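Long-range contacts in Cgl0159-like domain-containing protein (Corynebacterium glutamicum, PDB 3FOK), which is of unknown function but folds as an eight-stranded TIM-type beta/alpha barrel, a scaffold found in many enzymes: residues Lys107-Ser112 / Arg140-Ala145; Thr147-Asn152 / Pro160-Thr165; Ala174-Ile179 / Ser216-Met221; Leu181-Ser186 / Gln204-Ala209. All coordinates share one frame; numbering follows the deposited sequence.

How the interactions relate
All four contacts belong to one beta/alpha barrel, whose eight parallel strands close into a ring. Interactions 1 and 3 join strand to strand: 108-112 to 144-151, and the entry of 179-189 to 219-224. Interactions 2 and 4 seat helices 158-174 and 199-210 on strands 144-151 and 179-189. Along the chain, interaction 1 closes before interaction 2 opens, and interaction 4 is nested within the loop that interaction 3 closes. Centres of interactions 2 and 4 lie about 9 Å apart, those of 1 and 3 about 12 Å. The set thus combines strand pairing inside the wall with helices packed outside it; interactions 2, 3 and 4 also touch a third subunit.

Interaction 1: residues Lys107-Ser112 / Arg140-Ala145; sequences KIVVGS and RGVDFA
K107 leads into the strand with its side chain turned off toward the backbone oxygens of L80 and V85, while its own carbonyl is held by R32. At I108, the branch tip CD1 comes across the carboxylate of D143, 4.1 Å from D143 CG. V109 is the polar hub. Its N-H points almost straight (175°) at D143 OD1, 2.9 Å from V109 N, and meets that oxygen from above the carboxylate plane. D143 has CG anti to its carbonyl carbon (chi1 -41°), which sets the carboxylate beside V109 N, and a salt bridge from R32 gives OD1 a second grip. The short aspartate thus appears to stand in for a backbone acceptor where strand 144-151 has not yet begun. V109 O, in turn, accepts two bonds in its carbonyl plane, from D143 N and from F144 N, each at 3.0 Å. Beside it, V109 CB sits 4.3 Å from V142 CB, both buried. V110 and F144 point the same way from one face of the sheet; V110 CG2 rests 3.6 Å from F144 CB, so the branched valine packs against the first carbon of the phenylalanine side chain. G111 N then donates to F144 O at 2.8 Å, and the A145 methyl lies on the opposite face from V110 and F144. Two neighbouring parallel strands joined through helix 134-140, which G141 leaves with positive phi, make a beta-alpha-beta unit of the TIM barrel.

Interaction 2: residues Thr147-Asn152 / Pro160-Thr165; sequences TLVRIN and PTLEAT
Strand 144-151 and the helix that follows it, 158-174, form the first half of a beta-alpha-beta unit of the TIM barrel, and the helix lies on the outer face of its own strand. The short segments run roughly antiparallel, their directions 147° apart, with axes 8.9 Å apart at closest.

The strand and helix meet through apolar packing. V149 and T165 reach toward one another tip to tip, V149 CG2 lying 3.7 Å from T165 CG2. Valine offers two methyls here: CG1, anti to the backbone N, also reaches the leucine, with V149 CG1 4.3 Å from L162 CD2. The same L162 CD2 lies 4.1 Å from I151 CG1, the two side chains crossing at about a right angle, so one leucine methyl bridges two strand residues. L118 of a third subunit packs on both I151 and L162. T147 brings its methyl CG2 to 3.9 Å from T165 OG1.

The polar bonds run within the helix, to other parts of the chain or, for E163, to R128 of a third subunit. The T161 hydroxyl lies in hydrogen-bonding range of M125 O and G157 O, which share its one proton; its CB points toward the strand. R150, on the other face of the strand, forms salt bridges with E124 and D127. T165 also bonds to Y129 through its hydroxyl, whose proton goes to the helix backbone: with OG1 beside its own N, T165 OG1 donates to T161 O at 2.8 Å from above the carbonyl plane, sharing that oxygen with T165 N.

Interaction 3: residues Ala174-Ile179 / Ser216-Met221; sequences AAQLPI and SSYTWM
Two backbone hydrogen bonds carry this contact. I179 N donates to Y218 O at 2.8 Å, nearly straight (172°) and in the carbonyl plane; W220 N returns the favour to I179 O, also at 2.8 Å but from above that carbonyl's plane. I179 thus gives and takes on the same side, and pairs with T219 as a parallel bridge. P178 has no N-H to offer, yet its carbonyl serves the other neighbour, bonding to A145, so the entry of strand 179-189 is held between two strands.

Beyond the bonds, I179 has CG1 anti to its backbone N (chi1 -178°). The side chain also packs on V169 and A172 of helix 158-174, while I179 CG2 takes the crowded position, 4.0 Å from T219 CB. P178 CB lies 4.2 Å from W220 NE1, and the indole meets F144 edge-to-face.

The aromatic ring of Y218 packs against the end of helix 158-174. Q176, with positive phi in a Schellman motif, presents its CA over one face of the ring, a CH-pi contact 3.8 Å from the Y218 centroid. Its extended side chain then runs obliquely across the ring toward the hydroxyl, with Q176 CG 3.3 Å from Y218 OH and the amide plane turned 25° from the ring. T23 of a third subunit packs on both residues.

Backbone bonds therefore fix the strand register, whereas the flat face of the tyrosine takes the CA-H of the turn residue through dispersion and CH-pi contact.

Interaction 4: residues Leu181-Ser186 / Gln204-Ala209; sequences LEPFMS and QSVAIA
M185, built as selenomethionine, extends from the strand toward the helix. From CB, which points toward the helix, CG stands anti to the carbonyl carbon, and M185 CG passes S205 CB at 4.0 Å. The chain then folds at chi2 (-64°) and again at chi3 (86°), so that M185 SE lies 4.0 Å from Q204 NE2, the two side chains crossing at about a right angle. The terminal CE of M185 faces I208 CD1 at 4.3 Å. A flexible, unbranched chain can take such a double bend and pack along the helix surface.

Further back along the strand the side chains are shorter. P183 CB sits 3.8 Å from A209 CB, and L181 CD1 lies 4.1 Å from the same methyl; alanine is small enough to let both approach. The axes of 181-186 and 204-209 run 129° apart and come within 7.1 Å, a close approach with which the small S205 is consistent. Its hydroxyl bonds to V202 O, and a water bridges the two segments, donating to P183 O at 2.8 Å and to S205 OG at 2.9 Å. The proline oxygen thus has a polar partner in an otherwise apolar contact. E182 faces the other way and forms salt bridges with K146 and K222. L181, P183 and M185 therefore cover the outer face of strand 179-189, on which helix 199-210 lies as helices lie around the wall of a TIM barrel.

Interaction 1: residues Lys107-Ser112 / Arg140-Ala145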
loop_
_atom_site.group_PDB
_atom_site.type_symbol
_atom_site.label_atom_id
_atom_site.label_comp_id
_atom_site.label_asym_id
_atom_site.label_seq_id
_atom_site.Cartn_x
_atom_site.Cartn_y
_atom_site.Cartn_z
ATOM N N LYS A 107 29.871 -0.779 -25.060
ATOM C CA LYS A 107 30.067 -0.252 -23.720
ATOM C C LYS A 107 29.097 -0.919 -22.760
ATOM O O LYS A 107 28.108 -1.525 -23.174
ATOM C CB LYS A 107 29.859 1.267 -23.703
ATOM C CG LYS A 107 30.871 2.051 -24.543
ATOM C CD LYS A 107 32.274 2.022 -23.946
ATOM C CE LYS A 107 33.246 2.827 -24.799
ATOM N NZ LYS A 107 34.597 2.955 -24.178
ATOM N N ILE A 108 29.401 -0.810 -21.474
ATOM C CA ILE A 108 28.567 -1.381 -20.435
ATOM C C ILE A 108 27.677 -0.282 -19.881
ATOM O O ILE A 108 28.167 0.755 -19.440
ATOM C CB ILE A 108 29.428 -1.954 -19.296
ATOM C CG1 ILE A 108 30.197 -3.176 -19.800
ATOM C CG2 ILE A 108 28.551 -2.309 -18.096
ATOM C CD1 ILE A 108 29.304 -4.263 -20.372
ATOM N N VAL A 109 26.369 -0.503 -19.916
ATOM C CA VAL A 109 25.440 0.491 -19.400
ATOM C C VAL A 109 24.891 0.050 -18.050
ATOM O O VAL A 109 24.304 -1.030 -17.932
ATOM C CB VAL A 109 24.244 0.708 -20.341
ATOM C CG1 VAL A 109 23.460 1.929 -19.884
ATOM C CG2 VAL A 109 24.720 0.873 -21.770
ATOM N N VAL A 110 25.092 0.888 -17.039
ATOM C CA VAL A 110 24.597 0.599 -15.699
ATOM C C VAL A 110 23.492 1.603 -15.398
ATOM O O VAL A 110 23.692 2.815 -15.522
ATOM C CB VAL A 110 25.698 0.756 -14.634
ATOM C CG1 VAL A 110 25.200 0.231 -13.289
ATOM C CG2 VAL A 110 26.951 0.016 -15.063
ATOM N N GLY A 111 22.324 1.104 -15.011
ATOM C CA GLY A 111 21.232 2.006 -14.713
ATOM C C GLY A 111 20.968 2.164 -13.233
ATOM O O GLY A 111 20.837 1.183 -12.500
ATOM N N SER A 112 20.898 3.420 -12.805
ATOM C CA SER A 112 20.631 3.778 -11.418
ATOM C C SER A 112 19.126 3.650 -11.202
ATOM O O SER A 112 18.339 4.218 -11.949
ATOM C CB SER A 112 21.090 5.219 -11.164
ATOM O OG SER A 112 20.777 5.638 -9.851
ATOM N N ARG A 140 15.359 -2.565 -22.677
ATOM C CA ARG A 140 16.291 -1.666 -23.345
ATOM C C ARG A 140 17.648 -2.296 -23.619
ATOM O O ARG A 140 18.349 -1.903 -24.555
ATOM C CB ARG A 140 16.488 -0.416 -22.495
ATOM C CG ARG A 140 16.663 0.841 -23.291
ATOM C CD ARG A 140 15.358 1.270 -23.911
ATOM N NE ARG A 140 15.270 2.725 -23.941
ATOM C CZ ARG A 140 14.151 3.405 -24.161
ATOM N NH1 ARG A 140 13.007 2.761 -24.379
ATOM N NH2 ARG A 140 14.175 4.734 -24.142
ATOM N N GLY A 141 18.025 -3.261 -22.789
ATOM C CA GLY A 141 19.302 -3.913 -22.971
ATOM C C GLY A 141 20.410 -3.364 -22.096
ATOM O O GLY A 141 21.583 -3.564 -22.407
ATOM N N VAL A 142 20.073 -2.663 -21.014
ATOM C CA VAL A 142 21.135 -2.158 -20.154
ATOM C C VAL A 142 21.746 -3.423 -19.555
ATOM O O VAL A 142 21.054 -4.417 -19.342
ATOM C CB VAL A 142 20.617 -1.234 -19.022
ATOM C CG1 VAL A 142 19.566 -0.278 -19.561
ATOM C CG2 VAL A 142 20.099 -2.059 -17.884
ATOM N N ASP A 143 23.039 -3.379 -19.273
ATOM C CA ASP A 143 23.746 -4.545 -18.766
ATOM C C ASP A 143 23.843 -4.714 -17.261
ATOM O O ASP A 143 24.075 -5.822 -16.775
ATOM C CB ASP A 143 25.175 -4.549 -19.319
ATOM C CG ASP A 143 25.242 -4.150 -20.783
ATOM O OD1 ASP A 143 25.190 -2.934 -21.085
ATOM O OD2 ASP A 143 25.341 -5.060 -21.635
ATOM N N PHE A 144 23.648 -3.630 -16.525
ATOM C CA PHE A 144 23.832 -3.662 -15.081
ATOM C C PHE A 144 22.841 -2.749 -14.359
ATOM O O PHE A 144 22.456 -1.707 -14.891
ATOM C CB PHE A 144 25.245 -3.155 -14.817
ATOM C CG PHE A 144 26.044 -3.975 -13.857
ATOM C CD1 PHE A 144 25.612 -4.180 -12.552
ATOM C CD2 PHE A 144 27.300 -4.448 -14.233
ATOM C CE1 PHE A 144 26.426 -4.836 -11.630
ATOM C CE2 PHE A 144 28.118 -5.102 -13.323
ATOM C CZ PHE A 144 27.683 -5.295 -12.018
ATOM N N ALA A 145 22.449 -3.131 -13.147
ATOM C CA ALA A 145 21.540 -2.317 -12.347
ATOM C C ALA A 145 22.315 -1.829 -11.123
ATOM O O ALA A 145 23.217 -2.522 -10.645
ATOM C CB ALA A 145 20.336 -3.142 -11.912
#

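Interaction 2: residues Thr147-Asn152 / Pro160-Thr165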
loop_
_atom_site.group_PDB
_atom_site.type_symbol
_atom_site.label_atom_id
_atom_site.label_comp_id
_atom_site.label_asym_id
_atom_site.label_seq_id
_atom_site.Cartn_x
_atom_site.Cartn_y
_atom_site.Cartn_z
ATOM N N THR A 147 21.971 0.393 -7.194
ATOM C CA THR A 147 21.127 0.941 -6.139
ATOM C C THR A 147 21.951 1.609 -5.045
ATOM O O THR A 147 23.083 1.209 -4.780
ATOM C CB THR A 147 20.311 -0.179 -5.466
ATOM O OG1 THR A 147 19.471 -0.817 -6.432
ATOM C CG2 THR A 147 19.463 0.384 -4.343
ATOM N N LEU A 148 21.374 2.622 -4.406
ATOM C CA LEU A 148 22.037 3.303 -3.304
ATOM C C LEU A 148 21.294 2.816 -2.059
ATOM O O LEU A 148 20.087 3.004 -1.940
ATOM C CB LEU A 148 21.887 4.821 -3.429
ATOM C CG LEU A 148 22.942 5.720 -2.766
ATOM C CD1 LEU A 148 22.272 7.013 -2.320
ATOM C CD2 LEU A 148 23.586 5.035 -1.575
ATOM N N VAL A 149 22.008 2.178 -1.140
ATOM C CA VAL A 149 21.382 1.671 0.074
ATOM C C VAL A 149 22.015 2.263 1.323
ATOM O O VAL A 149 22.886 1.652 1.938
ATOM C CB VAL A 149 21.490 0.132 0.171
ATOM C CG1 VAL A 149 20.570 -0.383 1.270
ATOM C CG2 VAL A 149 21.134 -0.506 -1.164
ATOM N N ARG A 150 21.578 3.458 1.695
ATOM C CA ARG A 150 22.094 4.101 2.891
ATOM C C ARG A 150 21.258 3.625 4.065
ATOM O O ARG A 150 20.031 3.688 4.038
ATOM C CB ARG A 150 22.037 5.621 2.750
ATOM C CG ARG A 150 23.138 6.173 1.859
ATOM C CD ARG A 150 22.943 7.644 1.595
ATOM N NE ARG A 150 21.724 7.873 0.833
ATOM C CZ ARG A 150 21.231 9.072 0.552
ATOM N NH1 ARG A 150 21.856 10.161 0.975
ATOM N NH2 ARG A 150 20.110 9.178 -0.147
ATOM N N ILE A 151 21.940 3.137 5.092
ATOM C CA ILE A 151 21.285 2.601 6.271
ATOM C C ILE A 151 21.451 3.500 7.490
ATOM O O ILE A 151 22.520 3.546 8.104
ATOM C CB ILE A 151 21.846 1.196 6.579
ATOM C CG1 ILE A 151 21.676 0.305 5.343
ATOM C CG2 ILE A 151 21.162 0.606 7.795
ATOM C CD1 ILE A 151 22.369 -1.035 5.429
ATOM N N ASN A 152 20.383 4.211 7.840
ATOM C CA ASN A 152 20.404 5.108 8.989
ATOM C C ASN A 152 19.556 4.506 10.104
ATOM O O ASN A 152 18.327 4.557 10.063
ATOM C CB ASN A 152 19.868 6.482 8.584
ATOM C CG ASN A 152 20.089 7.537 9.645
ATOM O OD1 ASN A 152 20.325 8.707 9.326
ATOM N ND2 ASN A 152 19.997 7.140 10.910
ATOM N N PRO A 160 11.567 1.293 4.728
ATOM C CA PRO A 160 11.045 1.027 3.385
ATOM C C PRO A 160 12.123 0.918 2.303
ATOM O O PRO A 160 11.911 0.272 1.274
ATOM C CB PRO A 160 10.066 2.182 3.150
ATOM C CG PRO A 160 10.584 3.272 4.041
ATOM C CD PRO A 160 10.985 2.530 5.284
ATOM N N THR A 161 13.280 1.535 2.532
ATOM C CA THR A 161 14.357 1.470 1.548
ATOM C C THR A 161 14.990 0.081 1.530
ATOM O O THR A 161 15.366 -0.427 0.470
ATOM C CB THR A 161 15.452 2.520 1.832
ATOM O OG1 THR A 161 14.864 3.825 1.879
ATOM C CG2 THR A 161 16.510 2.500 0.732
ATOM N N LEU A 162 15.109 -0.537 2.700
ATOM C CA LEU A 162 15.684 -1.873 2.773
ATOM C C LEU A 162 14.765 -2.838 2.030
ATOM O O LEU A 162 15.219 -3.663 1.235
ATOM C CB LEU A 162 15.831 -2.319 4.231
ATOM C CG LEU A 162 16.857 -1.574 5.088
ATOM C CD1 LEU A 162 16.747 -2.032 6.536
ATOM C CD2 LEU A 162 18.257 -1.830 4.550
ATOM N N GLU A 163 13.466 -2.717 2.279
ATOM C CA GLU A 163 12.487 -3.590 1.640
ATOM C C GLU A 163 12.414 -3.383 0.128
ATOM O O GLU A 163 12.327 -4.347 -0.628
ATOM C CB GLU A 163 11.105 -3.394 2.278
ATOM C CG GLU A 163 10.014 -4.269 1.689
ATOM C CD GLU A 163 8.772 -4.339 2.563
ATOM O OE1 GLU A 163 8.444 -3.328 3.218
ATOM O OE2 GLU A 163 8.118 -5.406 2.586
ATOM N N ALA A 164 12.462 -2.132 -0.315
ATOM C CA ALA A 164 12.402 -1.839 -1.743
ATOM C C ALA A 164 13.658 -2.353 -2.435
ATOM O O ALA A 164 13.604 -2.801 -3.586
ATOM C CB ALA A 164 12.259 -0.342 -1.969
ATOM N N THR A 165 14.791 -2.282 -1.737
ATOM C CA THR A 165 16.048 -2.759 -2.299
ATOM C C THR A 165 15.973 -4.274 -2.448
ATOM O O THR A 165 16.439 -4.833 -3.445
ATOM C CB THR A 165 17.247 -2.398 -1.396
ATOM O OG1 THR A 165 17.408 -0.975 -1.360
ATOM C CG2 THR A 165 18.524 -3.038 -1.920
#

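Interaction 3: residues Ala174-Ile179 / Ser216-Met221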
loop_
_atom_site.group_PDB
_atom_site.type_symbol
_atom_site.label_atom_id
_atom_site.label_comp_id
_atom_site.label_asym_id
_atom_site.label_seq_id
_atom_site.Cartn_x
_atom_site.Cartn_y
_atom_site.Cartn_z
ATOM N N ALA A 174 16.029 -12.618 -10.724
ATOM C CA ALA A 174 15.113 -13.416 -11.533
ATOM C C ALA A 174 15.299 -13.166 -13.029
ATOM O O ALA A 174 15.015 -14.038 -13.848
ATOM C CB ALA A 174 13.671 -13.127 -11.132
ATOM N N ALA A 175 15.774 -11.976 -13.384
ATOM C CA ALA A 175 15.991 -11.634 -14.786
ATOM C C ALA A 175 17.450 -11.874 -15.170
ATOM O O ALA A 175 17.855 -11.613 -16.309
ATOM C CB ALA A 175 15.615 -10.172 -15.034
ATOM N N GLN A 176 18.232 -12.369 -14.213
ATOM C CA GLN A 176 19.650 -12.636 -14.438
ATOM C C GLN A 176 20.379 -11.368 -14.854
ATOM O O GLN A 176 21.260 -11.381 -15.712
ATOM C CB GLN A 176 19.834 -13.731 -15.495
ATOM C CG GLN A 176 19.444 -15.105 -14.982
ATOM C CD GLN A 176 19.752 -16.213 -15.963
ATOM O OE1 GLN A 176 19.790 -17.386 -15.591
ATOM N NE2 GLN A 176 19.969 -15.849 -17.226
ATOM N N LEU A 177 19.986 -10.272 -14.218
ATOM C CA LEU A 177 20.567 -8.961 -14.463
ATOM C C LEU A 177 21.458 -8.595 -13.284
ATOM O O LEU A 177 20.976 -8.451 -12.168
ATOM C CB LEU A 177 19.456 -7.917 -14.597
ATOM C CG LEU A 177 19.915 -6.466 -14.712
ATOM C CD1 LEU A 177 20.561 -6.256 -16.072
ATOM C CD2 LEU A 177 18.736 -5.529 -14.528
ATOM N N PRO A 178 22.770 -8.448 -13.515
ATOM C CA PRO A 178 23.668 -8.096 -12.414
ATOM C C PRO A 178 23.187 -6.829 -11.721
ATOM O O PRO A 178 22.789 -5.867 -12.381
ATOM C CB PRO A 178 25.009 -7.900 -13.113
ATOM C CG PRO A 178 24.931 -8.859 -14.260
ATOM C CD PRO A 178 23.523 -8.626 -14.769
ATOM N N ILE A 179 23.207 -6.833 -10.392
ATOM C CA ILE A 179 22.766 -5.670 -9.637
ATOM C C ILE A 179 23.806 -5.248 -8.600
ATOM O O ILE A 179 24.218 -6.015 -7.728
ATOM C CB ILE A 179 21.394 -5.924 -8.970
ATOM C CG1 ILE A 179 20.939 -4.663 -8.232
ATOM C CG2 ILE A 179 21.474 -7.131 -8.049
ATOM C CD1 ILE A 179 19.508 -4.725 -7.748
ATOM N N SER A 216 20.864 -13.942 -3.914
ATOM C CA SER A 216 21.981 -13.019 -4.033
ATOM C C SER A 216 23.119 -13.624 -4.831
ATOM O O SER A 216 24.248 -13.703 -4.357
ATOM C CB SER A 216 22.467 -12.585 -2.645
ATOM O OG SER A 216 22.253 -11.183 -2.447
ATOM N N SER A 217 22.806 -14.059 -6.046
ATOM C CA SER A 217 23.799 -14.662 -6.920
ATOM C C SER A 217 24.160 -13.717 -8.058
ATOM O O SER A 217 25.026 -14.017 -8.872
ATOM C CB SER A 217 23.281 -15.986 -7.491
ATOM O OG SER A 217 22.171 -15.785 -8.351
ATOM N N TYR A 218 23.488 -12.575 -8.110
ATOM C CA TYR A 218 23.749 -11.585 -9.143
ATOM C C TYR A 218 24.064 -10.231 -8.543
ATOM O O TYR A 218 24.082 -9.224 -9.252
ATOM C CB TYR A 218 22.545 -11.434 -10.076
ATOM C CG TYR A 218 22.501 -12.472 -11.158
ATOM C CD1 TYR A 218 21.980 -13.739 -10.912
ATOM C CD2 TYR A 218 23.047 -12.210 -12.416
ATOM C CE1 TYR A 218 22.007 -14.730 -11.892
ATOM C CE2 TYR A 218 23.083 -13.188 -13.402
ATOM C CZ TYR A 218 22.564 -14.448 -13.131
ATOM O OH TYR A 218 22.621 -15.428 -14.091
ATOM N N THR A 219 24.325 -10.190 -7.243
ATOM C CA THR A 219 24.594 -8.909 -6.620
ATOM C C THR A 219 26.070 -8.594 -6.414
ATOM O O THR A 219 26.853 -9.433 -5.979
ATOM C CB THR A 219 23.830 -8.769 -5.278
ATOM O OG1 THR A 219 24.707 -9.059 -4.188
ATOM C CG2 THR A 219 22.648 -9.729 -5.238
ATOM N N TRP A 220 26.421 -7.361 -6.759
ATOM C CA TRP A 220 27.773 -6.836 -6.637
ATOM C C TRP A 220 27.756 -5.768 -5.555
ATOM O O TRP A 220 26.699 -5.314 -5.129
ATOM C CB TRP A 220 28.215 -6.183 -7.949
ATOM C CG TRP A 220 28.505 -7.127 -9.065
ATOM C CD1 TRP A 220 27.692 -8.110 -9.541
ATOM C CD2 TRP A 220 29.687 -7.157 -9.872
ATOM N NE1 TRP A 220 28.291 -8.756 -10.597
ATOM C CE2 TRP A 220 29.519 -8.191 -10.823
ATOM C CE3 TRP A 220 30.874 -6.410 -9.888
ATOM C CZ2 TRP A 220 30.492 -8.499 -11.777
ATOM C CZ3 TRP A 220 31.844 -6.713 -10.840
ATOM C CH2 TRP A 220 31.646 -7.751 -11.771
HETATM N N MSE A 221 28.940 -5.361 -5.125
HETATM C CA MSE A 221 29.073 -4.329 -4.112
HETATM C C MSE A 221 29.839 -3.162 -4.716
HETATM O O MSE A 221 30.766 -3.350 -5.503
HETATM C CB MSE A 221 29.842 -4.856 -2.895
HETATM C CG MSE A 221 29.125 -5.921 -2.084
HETATM SE SE MSE A 221 27.702 -5.220 -0.972
HETATM C CE MSE A 221 26.183 -5.896 -1.935
#

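Interaction 4: residues Leu181-Ser186 / Gln204-Ala209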
loop_
_atom_site.group_PDB
_atom_site.type_symbol
_atom_site.label_atom_id
_atom_site.label_comp_id
_atom_site.label_asym_id
_atom_site.label_seq_id
_atom_site.Cartn_x
_atom_site.Cartn_y
_atom_site.Cartn_z
ATOM N N LEU A 181 24.966 -2.907 -5.522
ATOM C CA LEU A 181 24.432 -2.206 -4.357
ATOM C C LEU A 181 25.522 -1.346 -3.718
ATOM O O LEU A 181 26.629 -1.832 -3.460
ATOM C CB LEU A 181 23.899 -3.194 -3.310
ATOM C CG LEU A 181 22.827 -4.223 -3.682
ATOM C CD1 LEU A 181 22.365 -4.926 -2.413
ATOM C CD2 LEU A 181 21.651 -3.549 -4.361
ATOM N N GLU A 182 25.208 -0.076 -3.469
ATOM C CA GLU A 182 26.152 0.843 -2.842
ATOM C C GLU A 182 25.662 1.061 -1.415
ATOM O O GLU A 182 24.796 1.901 -1.171
ATOM C CB GLU A 182 26.185 2.178 -3.592
ATOM C CG GLU A 182 27.353 3.085 -3.206
ATOM C CD GLU A 182 27.330 4.421 -3.936
ATOM O OE1 GLU A 182 27.018 4.440 -5.146
ATOM O OE2 GLU A 182 27.637 5.453 -3.304
ATOM N N PRO A 183 26.207 0.298 -0.452
ATOM C CA PRO A 183 25.805 0.419 0.948
ATOM C C PRO A 183 26.598 1.451 1.739
ATOM O O PRO A 183 27.719 1.809 1.379
ATOM C CB PRO A 183 26.025 -0.984 1.474
ATOM C CG PRO A 183 27.312 -1.344 0.799
ATOM C CD PRO A 183 27.121 -0.847 -0.626
ATOM N N PHE A 184 25.995 1.903 2.832
ATOM C CA PHE A 184 26.587 2.888 3.725
ATOM C C PHE A 184 25.810 2.882 5.027
ATOM O O PHE A 184 24.617 2.576 5.047
ATOM C CB PHE A 184 26.447 4.306 3.161
ATOM C CG PHE A 184 27.503 4.701 2.182
ATOM C CD1 PHE A 184 28.829 4.831 2.580
ATOM C CD2 PHE A 184 27.159 5.012 0.871
ATOM C CE1 PHE A 184 29.800 5.273 1.683
ATOM C CE2 PHE A 184 28.118 5.452 -0.032
ATOM C CZ PHE A 184 29.445 5.585 0.375
HETATM N N MSE A 185 26.494 3.212 6.114
HETATM C CA MSE A 185 25.833 3.355 7.396
HETATM C C MSE A 185 25.796 4.875 7.409
HETATM O O MSE A 185 26.804 5.511 7.099
HETATM C CB MSE A 185 26.703 2.833 8.543
HETATM C CG MSE A 185 26.917 1.321 8.549
HETATM SE SE MSE A 185 25.314 0.263 8.810
HETATM C CE MSE A 185 24.756 0.171 6.992
ATOM N N SER A 186 24.648 5.465 7.719
ATOM C CA SER A 186 24.551 6.919 7.726
ATOM C C SER A 186 23.927 7.443 9.008
ATOM O O SER A 186 23.133 6.756 9.646
ATOM C CB SER A 186 23.733 7.398 6.525
ATOM O OG SER A 186 24.338 7.012 5.304
ATOM N N GLN A 204 29.783 -3.469 8.444
ATOM C CA GLN A 204 28.424 -3.736 8.893
ATOM C C GLN A 204 27.412 -3.497 7.771
ATOM O O GLN A 204 26.424 -4.221 7.652
ATOM C CB GLN A 204 28.071 -2.853 10.091
ATOM C CG GLN A 204 26.777 -3.261 10.778
ATOM C CD GLN A 204 26.376 -2.313 11.891
ATOM O OE1 GLN A 204 25.412 -2.569 12.617
ATOM N NE2 GLN A 204 27.109 -1.212 12.033
ATOM N N SER A 205 27.656 -2.479 6.951
ATOM C CA SER A 205 26.747 -2.161 5.857
ATOM C C SER A 205 26.766 -3.254 4.797
ATOM O O SER A 205 25.741 -3.551 4.184
ATOM C CB SER A 205 27.106 -0.808 5.222
ATOM O OG SER A 205 28.323 -0.863 4.507
ATOM N N VAL A 206 27.931 -3.853 4.583
ATOM C CA VAL A 206 28.054 -4.913 3.594
ATOM C C VAL A 206 27.304 -6.160 4.045
ATOM O O VAL A 206 26.603 -6.792 3.251
ATOM C CB VAL A 206 29.529 -5.273 3.348
ATOM C CG1 VAL A 206 29.625 -6.454 2.416
ATOM C CG2 VAL A 206 30.258 -4.082 2.747
ATOM N N ALA A 207 27.449 -6.511 5.319
ATOM C CA ALA A 207 26.774 -7.689 5.862
ATOM C C ALA A 207 25.260 -7.550 5.724
ATOM O O ALA A 207 24.553 -8.531 5.500
ATOM C CB ALA A 207 27.149 -7.886 7.321
ATOM N N ILE A 208 24.768 -6.322 5.847
ATOM C CA ILE A 208 23.344 -6.056 5.731
ATOM C C ILE A 208 22.892 -6.085 4.276
ATOM O O ILE A 208 21.942 -6.786 3.930
ATOM C CB ILE A 208 22.982 -4.684 6.357
ATOM C CG1 ILE A 208 23.190 -4.737 7.875
ATOM C CG2 ILE A 208 21.536 -4.321 6.025
ATOM C CD1 ILE A 208 23.060 -3.405 8.563
ATOM N N ALA A 209 23.580 -5.334 3.423
ATOM C CA ALA A 209 23.225 -5.279 2.007
ATOM C C ALA A 209 23.266 -6.657 1.347
ATOM O O ALA A 209 22.367 -7.020 0.593
ATOM C CB ALA A 209 24.157 -4.319 1.271
HETATM O O HOH W 1 29.731 1.440 3.323
#